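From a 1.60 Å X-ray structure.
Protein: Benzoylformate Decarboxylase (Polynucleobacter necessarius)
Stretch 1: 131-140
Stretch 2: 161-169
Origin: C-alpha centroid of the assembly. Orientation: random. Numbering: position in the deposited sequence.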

# COMPACT_ATOMS: atom_id res chain seq x y z
N ARG A 131 -21.12 0.17 3.45
CA ARG A 131 -22.50 -0.32 3.30
C ARG A 131 -23.20 0.51 2.21
O ARG A 131 -22.74 1.60 1.87
CB ARG A 131 -23.25 -0.24 4.63
CG ARG A 131 -23.25 1.13 5.20
CD ARG A 131 -23.75 1.21 6.64
NE ARG A 131 -23.92 2.62 6.92
CZ ARG A 131 -24.89 3.14 7.66
NH1 ARG A 131 -25.78 2.35 8.25
NH2 ARG A 131 -24.94 4.45 7.82
N PRO A 132 -24.29 -0.02 1.64
CA PRO A 132 -25.04 0.73 0.64
C PRO A 132 -25.47 2.12 1.14
O PRO A 132 -25.44 3.09 0.38
CB PRO A 132 -26.28 -0.13 0.39
CG PRO A 132 -25.90 -1.51 0.83
CD PRO A 132 -24.86 -1.36 1.90
N GLU A 133 -25.86 2.20 2.41
CA GLU A 133 -26.28 3.45 3.02
C GLU A 133 -25.25 4.57 2.87
O GLU A 133 -25.60 5.76 2.84
CB GLU A 133 -26.61 3.25 4.50
CG GLU A 133 -27.92 2.51 4.77
CD GLU A 133 -27.81 0.99 4.69
OE1 GLU A 133 -26.74 0.46 4.32
OE2 GLU A 133 -28.81 0.31 5.00
N ASP A 134 -23.97 4.20 2.78
CA ASP A 134 -22.89 5.17 2.73
C ASP A 134 -22.54 5.65 1.32
O ASP A 134 -21.69 6.54 1.17
CB ASP A 134 -21.63 4.60 3.36
CG ASP A 134 -21.82 4.27 4.83
OD1 ASP A 134 -22.55 5.01 5.53
OD2 ASP A 134 -21.24 3.26 5.29
N VAL A 135 -23.19 5.10 0.30
CA VAL A 135 -22.80 5.43 -1.07
C VAL A 135 -22.97 6.92 -1.42
O VAL A 135 -22.04 7.54 -1.94
CB VAL A 135 -23.45 4.48 -2.13
CG1 VAL A 135 -23.21 5.01 -3.55
CG2 VAL A 135 -22.92 3.06 -1.95
N PRO A 136 -24.15 7.50 -1.14
CA PRO A 136 -24.31 8.93 -1.43
C PRO A 136 -23.28 9.77 -0.68
O PRO A 136 -22.65 10.64 -1.29
CB PRO A 136 -25.73 9.25 -0.95
CG PRO A 136 -26.45 7.92 -1.01
CD PRO A 136 -25.41 6.90 -0.65
N GLY A 137 -23.09 9.51 0.61
CA GLY A 137 -22.09 10.23 1.37
C GLY A 137 -20.68 10.06 0.83
O GLY A 137 -19.87 10.99 0.93
N ALA A 138 -20.37 8.89 0.29
CA ALA A 138 -19.06 8.63 -0.31
C ALA A 138 -18.85 9.47 -1.58
O ALA A 138 -17.74 9.97 -1.84
CB ALA A 138 -18.88 7.14 -0.60
N PHE A 139 -19.92 9.63 -2.37
CA PHE A 139 -19.85 10.55 -3.50
C PHE A 139 -19.60 11.99 -3.05
O PHE A 139 -18.82 12.72 -3.68
CB PHE A 139 -21.11 10.45 -4.37
CG PHE A 139 -21.01 9.39 -5.45
CD1 PHE A 139 -20.60 9.73 -6.73
CD2 PHE A 139 -21.32 8.07 -5.17
CE1 PHE A 139 -20.51 8.76 -7.74
CE2 PHE A 139 -21.24 7.09 -6.17
CZ PHE A 139 -20.83 7.44 -7.45
N MET A 140 -20.25 12.42 -1.97
CA MET A 140 -20.00 13.76 -1.46
C MET A 140 -18.54 13.92 -0.98
O MET A 140 -17.89 14.92 -1.28
CB MET A 140 -20.95 14.13 -0.32
CG MET A 140 -20.80 15.57 0.14
SD MET A 140 -21.20 16.76 -1.15
CE MET A 140 -19.67 17.70 -1.24
N ASP A 161 -24.69 -4.47 -6.24
CA ASP A 161 -25.94 -4.70 -5.54
C ASP A 161 -26.40 -3.53 -4.66
O ASP A 161 -27.53 -3.54 -4.17
CB ASP A 161 -25.89 -6.00 -4.71
CG ASP A 161 -24.74 -6.03 -3.69
OD1 ASP A 161 -23.62 -5.55 -3.99
OD2 ASP A 161 -24.96 -6.58 -2.59
N ASP A 162 -25.54 -2.53 -4.47
CA ASP A 162 -25.88 -1.43 -3.58
C ASP A 162 -27.00 -0.55 -4.16
O ASP A 162 -27.82 -0.01 -3.41
CB ASP A 162 -24.67 -0.53 -3.31
CG ASP A 162 -23.63 -1.18 -2.40
OD1 ASP A 162 -23.84 -2.30 -1.90
OD2 ASP A 162 -22.59 -0.52 -2.17
N TRP A 163 -27.01 -0.40 -5.48
CA TRP A 163 -27.79 0.64 -6.14
C TRP A 163 -29.30 0.54 -5.93
O TRP A 163 -29.97 1.56 -5.85
CB TRP A 163 -27.46 0.70 -7.64
CG TRP A 163 -26.04 1.07 -7.86
CD1 TRP A 163 -25.03 0.26 -8.29
CD2 TRP A 163 -25.45 2.35 -7.61
NE1 TRP A 163 -23.85 0.97 -8.34
CE2 TRP A 163 -24.08 2.26 -7.93
CE3 TRP A 163 -25.95 3.58 -7.16
CZ2 TRP A 163 -23.21 3.34 -7.81
CZ3 TRP A 163 -25.09 4.65 -7.05
CH2 TRP A 163 -23.73 4.52 -7.37
N GLU A 164 -29.81 -0.69 -5.85
CA GLU A 164 -31.25 -0.92 -5.73
C GLU A 164 -31.72 -0.94 -4.28
O GLU A 164 -32.92 -1.11 -4.02
CB GLU A 164 -31.62 -2.26 -6.37
CG GLU A 164 -31.00 -3.46 -5.66
CD GLU A 164 -31.41 -4.79 -6.27
OE1 GLU A 164 -30.91 -5.83 -5.80
OE2 GLU A 164 -32.23 -4.80 -7.21
N LYS A 165 -30.80 -0.81 -3.33
CA LYS A 165 -31.19 -0.86 -1.91
C LYS A 165 -31.99 0.38 -1.52
O LYS A 165 -31.62 1.51 -1.87
CB LYS A 165 -29.96 -1.00 -1.01
CG LYS A 165 -29.11 -2.26 -1.24
CD LYS A 165 -29.88 -3.53 -0.90
CE LYS A 165 -28.96 -4.75 -0.88
NZ LYS A 165 -28.71 -5.24 -2.24
N LEU A 166 -33.09 0.18 -0.80
CA LEU A 166 -33.82 1.29 -0.20
C LEU A 166 -33.13 1.72 1.08
O LEU A 166 -32.86 0.89 1.95
CB LEU A 166 -35.25 0.87 0.14
CG LEU A 166 -36.22 0.80 -1.03
CD1 LEU A 166 -37.58 0.32 -0.52
CD2 LEU A 166 -36.34 2.16 -1.70
N ILE A 167 -32.84 3.01 1.20
CA ILE A 167 -32.13 3.53 2.35
C ILE A 167 -32.81 4.81 2.85
O ILE A 167 -33.54 5.45 2.10
CB ILE A 167 -30.64 3.84 2.02
CG1 ILE A 167 -30.54 4.93 0.95
CG2 ILE A 167 -29.91 2.57 1.57
CD1 ILE A 167 -29.15 5.57 0.85
N PRO A 168 -32.56 5.17 4.11
CA PRO A 168 -33.13 6.41 4.65
C PRO A 168 -32.71 7.62 3.82
O PRO A 168 -31.56 7.71 3.37
CB PRO A 168 -32.52 6.49 6.05
CG PRO A 168 -32.23 5.07 6.42
CD PRO A 168 -31.80 4.43 5.13
N GLU A 169 -33.64 8.53 3.61
CA GLU A 169 -33.35 9.76 2.90
C GLU A 169 -32.58 10.69 3.83
O GLU A 169 -33.17 11.32 4.71
CB GLU A 169 -34.64 10.43 2.42
CG GLU A 169 -34.87 10.36 0.92
CD GLU A 169 -33.96 11.30 0.14
OE1 GLU A 169 -34.34 11.72 -0.97
OE2 GLU A 169 -32.85 11.62 0.64

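No hydrogen bond and no salt bridge crosses between these two stretches, although a charged residue, Asp162, takes part in the contact. Its carboxylate is packed against carbon: OD1 of Asp162 lies 3.5 Å from CG of Pro132, and OD2 of Asp162 lies 3.6 Å from CG2 of Val135. Both oxygens are hydrogen-bonded elsewhere in the structure, so the aliphatic surroundings do not leave the buried carboxylate unsatisfied. The backbones come close here as well, with the CA atoms of Pro132 and Asp162 4.8 Å apart and the CA-to-CB bond of each directed toward the other stretch.

The rest of the contact is van der Waals packing, and the two sides together bury 417 Å². Pro132 and Ile167 are covered most, by 74 and 75 Å² respectively. CG of Pro132 also meets CG of Lys165 at 3.9 Å. Lys165 starts toward the other stretch, but its end leads away: NZ of Lys165 donates a hydrogen bond to O of Asp161 at 2.8 Å, and it stands 4.0 Å from OD2 of Asp161 in a long salt bridge. The lysine therefore offers methylene carbon to the proline while its charge is engaged within its own stretch. A type I turn from Asp162 to Lys165, with N of Lys165 bonded to O of Asp162 at 3.1 Å, places both residues beside Pro132.

Ile167 packs against several residues of the first stretch. Its CG2 is 3.8 Å from CG of Glu133, and its CD1 is 4.0 Å from CG of Pro136. The glutamate thus contributes its aliphatic portion to this contact.

Trp163 approaches by a different route. Its CA-to-CB bond points away from the other stretch, yet with chi1 at -63° and chi2 at 108° the indole comes back within reach. CH2 of Trp163 lies 3.8 Å from CE2 of Phe139 and 3.9 Å from CG1 of Val135. The phenylalanine atom sits at the edge of the indole, near its plane, so this aromatic pair is not a face-to-face stack.

Local bonds support the first stretch. NE of Arg131 bonds OD1 of Asp134 at 3.1 Å, with an angle of 158°, as part of a salt bridge; the CA-to-CB bonds of both residues point away from the other stretch. Farther along, N of Phe139 bonds O of Val135 at 3.0 Å. This helical bond spans four residues, about one turn, consistent with both side chains facing the same indole.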